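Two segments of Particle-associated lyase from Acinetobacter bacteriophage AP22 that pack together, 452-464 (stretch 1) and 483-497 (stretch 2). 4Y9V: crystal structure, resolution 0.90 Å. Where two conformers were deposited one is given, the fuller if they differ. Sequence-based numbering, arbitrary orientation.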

# COMPACT_ATOMS: atom_id res chain seq x y z
N LYS A 452 -12.42 -25.91 7.27
CA LYS A 452 -13.45 -24.89 7.40
C LYS A 452 -13.28 -23.74 6.42
O LYS A 452 -12.20 -23.47 5.92
N VAL A 453 -14.42 -23.07 6.20
CA VAL A 453 -14.47 -21.85 5.45
C VAL A 453 -14.89 -20.70 6.38
O VAL A 453 -15.82 -20.85 7.18
N ASN A 454 -14.23 -19.56 6.22
CA ASN A 454 -14.59 -18.34 6.92
C ASN A 454 -14.73 -17.21 5.88
O ASN A 454 -14.04 -17.21 4.87
N VAL A 455 -15.61 -16.24 6.18
CA VAL A 455 -15.75 -15.07 5.32
C VAL A 455 -15.83 -13.85 6.21
O VAL A 455 -16.52 -13.86 7.23
N HIS A 456 -15.08 -12.80 5.85
CA HIS A 456 -14.97 -11.57 6.66
C HIS A 456 -15.10 -10.41 5.71
O HIS A 456 -14.19 -10.17 4.90
N ILE A 457 -16.22 -9.70 5.76
CA ILE A 457 -16.53 -8.57 4.90
C ILE A 457 -16.73 -7.34 5.81
O ILE A 457 -17.56 -7.36 6.69
N THR A 458 -15.89 -6.33 5.59
CA THR A 458 -15.77 -5.26 6.56
C THR A 458 -15.19 -4.01 5.90
O THR A 458 -15.03 -3.96 4.67
N GLY A 459 -14.84 -3.02 6.71
CA GLY A 459 -14.07 -1.90 6.20
C GLY A 459 -14.83 -0.87 5.44
O GLY A 459 -14.24 -0.06 4.72
N GLY A 460 -16.18 -0.88 5.54
CA GLY A 460 -16.95 0.16 4.89
C GLY A 460 -17.01 0.02 3.39
O GLY A 460 -17.19 1.01 2.68
N VAL A 461 -16.88 -1.20 2.89
CA VAL A 461 -17.06 -1.46 1.47
C VAL A 461 -18.45 -1.02 1.04
O VAL A 461 -19.45 -1.32 1.72
N SER A 462 -18.52 -0.31 -0.08
CA SER A 462 -19.77 0.20 -0.60
C SER A 462 -20.19 -0.59 -1.83
O SER A 462 -19.38 -1.20 -2.54
N CYS A 463 -21.49 -0.58 -2.10
CA CYS A 463 -22.06 -1.26 -3.24
C CYS A 463 -23.23 -0.44 -3.73
O CYS A 463 -24.15 -0.16 -2.95
N ASP A 464 -23.22 -0.05 -5.02
CA ASP A 464 -24.28 0.79 -5.60
C ASP A 464 -25.30 -0.01 -6.41
O ASP A 464 -26.05 0.55 -7.18
N THR A 483 -22.88 -30.63 5.23
CA THR A 483 -22.59 -29.30 5.77
C THR A 483 -21.17 -28.93 5.36
O THR A 483 -20.24 -29.72 5.57
N VAL A 484 -21.00 -27.74 4.79
CA VAL A 484 -19.65 -27.18 4.61
C VAL A 484 -19.27 -26.58 5.96
O VAL A 484 -19.96 -25.67 6.41
N PRO A 485 -18.23 -27.07 6.64
CA PRO A 485 -17.87 -26.47 7.94
C PRO A 485 -17.50 -25.02 7.76
O PRO A 485 -16.74 -24.67 6.86
N ILE A 486 -18.02 -24.16 8.67
CA ILE A 486 -17.76 -22.74 8.68
C ILE A 486 -17.29 -22.39 10.07
O ILE A 486 -17.96 -22.73 11.06
N GLY A 487 -16.17 -21.67 10.18
CA GLY A 487 -15.72 -21.18 11.46
C GLY A 487 -16.50 -19.94 11.86
O GLY A 487 -17.29 -19.91 12.79
N TYR A 488 -16.29 -18.88 11.07
CA TYR A 488 -17.01 -17.65 11.29
C TYR A 488 -17.31 -16.97 9.97
O TYR A 488 -16.59 -17.08 8.98
N ILE A 489 -18.42 -16.20 10.01
CA ILE A 489 -18.73 -15.24 8.95
C ILE A 489 -19.01 -13.90 9.64
O ILE A 489 -19.89 -13.81 10.48
N ILE A 490 -18.23 -12.89 9.26
CA ILE A 490 -18.42 -11.53 9.73
C ILE A 490 -18.81 -10.66 8.54
O ILE A 490 -18.10 -10.65 7.54
N VAL A 491 -19.95 -9.98 8.64
CA VAL A 491 -20.38 -8.98 7.66
C VAL A 491 -20.85 -7.81 8.51
O VAL A 491 -22.03 -7.70 8.83
N ASP A 492 -19.89 -6.95 8.92
CA ASP A 492 -20.14 -6.01 10.02
C ASP A 492 -20.12 -4.53 9.62
O ASP A 492 -20.56 -3.72 10.45
N ASP A 493 -19.67 -4.19 8.44
CA ASP A 493 -19.48 -2.79 8.06
C ASP A 493 -19.46 -2.72 6.53
O ASP A 493 -18.41 -2.73 5.90
N VAL A 494 -20.67 -2.69 5.97
CA VAL A 494 -20.91 -2.62 4.54
C VAL A 494 -21.94 -1.51 4.31
O VAL A 494 -22.71 -1.20 5.23
N VAL A 495 -21.97 -0.99 3.08
CA VAL A 495 -22.86 0.09 2.69
C VAL A 495 -23.54 -0.26 1.37
O VAL A 495 -22.89 -0.35 0.34
N ASN A 496 -24.87 -0.48 1.35
CA ASN A 496 -25.63 -0.49 0.09
C ASN A 496 -26.15 0.94 -0.10
O ASN A 496 -26.97 1.42 0.69
N THR A 497 -25.68 1.61 -1.14
CA THR A 497 -26.02 3.01 -1.33
C THR A 497 -27.43 3.23 -1.88
O THR A 497 -27.92 4.36 -1.77

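The two stretches run side by side as neighbouring parallel strands, 453-458 beside 488-491 and 461-463 beside 494-496, burying 1118 Å² in all, so most side chains stand on one or other face of the sheet and meet their neighbours laterally. The apolar centre lies on the face that carries Val453, Val455, Ile457 and Val461 from stretch 1 and Ile486, Ile489, Val491 and Val494 from stretch 2. Ile457 (chi1 m, chi2 t) is its hub: CD1 lies 4.2 Å from CG2 of Val491 (t), while CG2 reaches CG1 of Val494 (m) at 3.7 Å. That same Val494 CG1 is 3.8 Å from CG1 of Val461 (p), so one methyl serves two stretch 1 residues. Further back along the strand, CB of Val455 (t) rests 4.2 Å from CG2 of Ile489 (m, t), and CG2 of Val453 (t) meets CG1 of Val484 (t) at 4.0 Å. At the far end of this face stands Cys463 (t), whose SG is hydrogen-bonded to a residue just outside the stretches.

The face with His456 and Ile490 is more mixed. His456 (chi1 t, chi2 169°) lays its ring beneath Ile490 (m, t): Ile490 CD1 sits 4.0 Å from the centroid of the His456 ring, nearly on the ring normal, and Ile490 CG2 touches His456 CD2 at 3.5 Å. This apolar cover leaves both ring nitrogens free for water. Next to it, Asn454 (m, chi2 -62°) covers a face of the Tyr488 ring (p, chi2 -85°), with Asn454 CB 3.9 Å from the ring centroid. Asn454 also bonds to backbone: its OD1 accepts from Tyr488 N at 2.9 Å, where the register shifts by one residue in a beta bulge. Gly487 belongs to this corner; a CB there would clash with Asn454 OD1 and crowd Lys452 CE. Lys452 (m, t, m, m) lays its CG 4.0 Å from CB of Pro485 before its end leads away to a partner elsewhere in the structure.

Farther along, Ser462 (p) and Val495 (t) pair with CB 4.3 Å from CB, and Thr497 (p) points toward stretch 1, its OG1 3.4 Å from CB of Asp464 (p).

The polar edge gathers where stretch 1 turns through Thr458, Gly459 and Gly460, both glycines at positive phi. Thr458 (t) donates from OG1 to OD1 of Asp492 (p) at 2.7 Å, a direct side-chain bond between the stretches. Asp493 (t) points toward stretch 1, and water 3 links it to the turn, donating to Asp493 OD2 at 2.6 Å and accepting from Gly459 N at 3.0 Å. Two more waters extend the histidine's reach: water 1 lies 2.8 Å from His456 NE2 and donates to Asp492 OD2 at 2.7 Å, and water 2 bridges His456 ND1 at 2.8 Å and Tyr488 OH at 2.6 Å.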

# COMPACT_ATOMS: atom_id res chain seq x y z
CB LYS A 452 -13.45 -24.22 8.79
CG LYS A 452 -13.65 -25.23 9.94
CD LYS A 452 -13.76 -24.59 11.29
CE LYS A 452 -12.70 -23.63 11.78
NZ LYS A 452 -11.40 -24.30 12.16
CB VAL A 453 -15.48 -21.98 4.28
CG1 VAL A 453 -15.67 -20.66 3.55
CG2 VAL A 453 -15.05 -23.10 3.35
CB ASN A 454 -13.53 -17.91 7.93
CG ASN A 454 -13.10 -19.05 8.82
OD1 ASN A 454 -13.91 -19.61 9.58
ND2 ASN A 454 -11.84 -19.39 8.75
CB VAL A 455 -17.03 -15.17 4.43
CG1 VAL A 455 -17.23 -13.90 3.62
CG2 VAL A 455 -16.96 -16.39 3.52
CB HIS A 456 -13.63 -11.62 7.40
CG HIS A 456 -13.43 -10.56 8.45
ND1 HIS A 456 -12.37 -10.67 9.31
CD2 HIS A 456 -14.15 -9.49 8.81
CE1 HIS A 456 -12.44 -9.65 10.14
NE2 HIS A 456 -13.51 -8.89 9.88
CB ILE A 457 -17.77 -8.80 4.02
CG1 ILE A 457 -17.69 -10.09 3.23
CG2 ILE A 457 -17.99 -7.60 3.14
CD1 ILE A 457 -18.91 -10.41 2.39
CB THR A 458 -14.91 -5.78 7.75
OG1 THR A 458 -15.04 -4.87 8.85
CG2 THR A 458 -13.45 -5.99 7.40
CB VAL A 461 -16.80 -2.94 1.15
CG1 VAL A 461 -17.66 -3.92 1.96
CG2 VAL A 461 -16.97 -3.20 -0.36
CB SER A 462 -19.66 1.67 -0.97
OG SER A 462 -18.75 1.86 -2.06
CB CYS A 463 -22.55 -2.66 -2.80
SG CYS A 463 -23.51 -3.55 -4.05
CB ASP A 464 -23.79 1.98 -6.37
CG ASP A 464 -23.21 1.63 -7.71
OD1 ASP A 464 -22.89 0.46 -7.90
OD2 ASP A 464 -23.16 2.55 -8.55
CB THR A 483 -22.75 -29.31 7.29
OG1 THR A 483 -24.15 -29.49 7.56
CG2 THR A 483 -22.29 -28.03 7.90
CB VAL A 484 -19.62 -26.12 3.51
CG1 VAL A 484 -18.25 -25.48 3.46
CG2 VAL A 484 -20.00 -26.76 2.16
CB PRO A 485 -16.67 -27.30 8.38
CG PRO A 485 -16.77 -28.61 7.62
CD PRO A 485 -17.30 -28.17 6.27
CB ILE A 486 -19.01 -21.92 8.29
CG1 ILE A 486 -19.42 -22.22 6.84
CG2 ILE A 486 -18.83 -20.45 8.56
CD1 ILE A 486 -20.82 -21.78 6.52
CB TYR A 488 -16.23 -16.68 12.21
CG TYR A 488 -14.87 -16.27 11.70
CD1 TYR A 488 -13.74 -17.05 11.93
CD2 TYR A 488 -14.71 -15.11 10.97
CE1 TYR A 488 -12.51 -16.71 11.46
CE2 TYR A 488 -13.45 -14.72 10.51
CZ TYR A 488 -12.37 -15.52 10.76
OH TYR A 488 -11.11 -15.18 10.31
CB ILE A 489 -19.88 -15.66 8.03
CG1 ILE A 489 -19.56 -16.98 7.32
CG2 ILE A 489 -20.19 -14.53 7.05
CD1 ILE A 489 -20.71 -17.57 6.54
CB ILE A 490 -17.11 -11.01 10.37
CG1 ILE A 490 -16.78 -11.80 11.63
CG2 ILE A 490 -17.17 -9.51 10.62
CD1 ILE A 490 -15.37 -11.52 12.17
CB VAL A 491 -21.45 -9.49 6.70
CG1 VAL A 491 -21.77 -8.41 5.67
CG2 VAL A 491 -21.03 -10.79 6.01
CB ASP A 492 -19.20 -6.25 11.18
CG ASP A 492 -17.75 -5.98 10.86
OD1 ASP A 492 -17.41 -5.77 9.71
OD2 ASP A 492 -16.93 -5.99 11.84
CB ASP A 493 -18.22 -2.21 8.65
CG ASP A 493 -18.02 -0.73 8.38
OD1 ASP A 493 -18.92 -0.07 7.78
OD2 ASP A 493 -16.91 -0.24 8.77
CB VAL A 494 -21.42 -3.96 3.96
CG1 VAL A 494 -20.43 -5.08 4.24
CG2 VAL A 494 -22.81 -4.32 4.46
CB VAL A 495 -22.09 1.43 2.58
CG1 VAL A 495 -23.08 2.57 2.34
CG2 VAL A 495 -21.20 1.70 3.80
CB ASN A 496 -26.78 -1.48 0.12
CG ASN A 496 -26.29 -2.87 -0.18
OD1 ASN A 496 -26.17 -3.17 -1.47
ND2 ASN A 496 -25.98 -3.67 0.72
CB THR A 497 -24.97 3.71 -2.19
OG1 THR A 497 -25.09 3.17 -3.51
CG2 THR A 497 -23.58 3.56 -1.62
O HOH W 1 -14.35 -6.89 11.66
O HOH W 2 -10.59 -12.84 9.26
O HOH W 3 -14.89 -1.81 9.44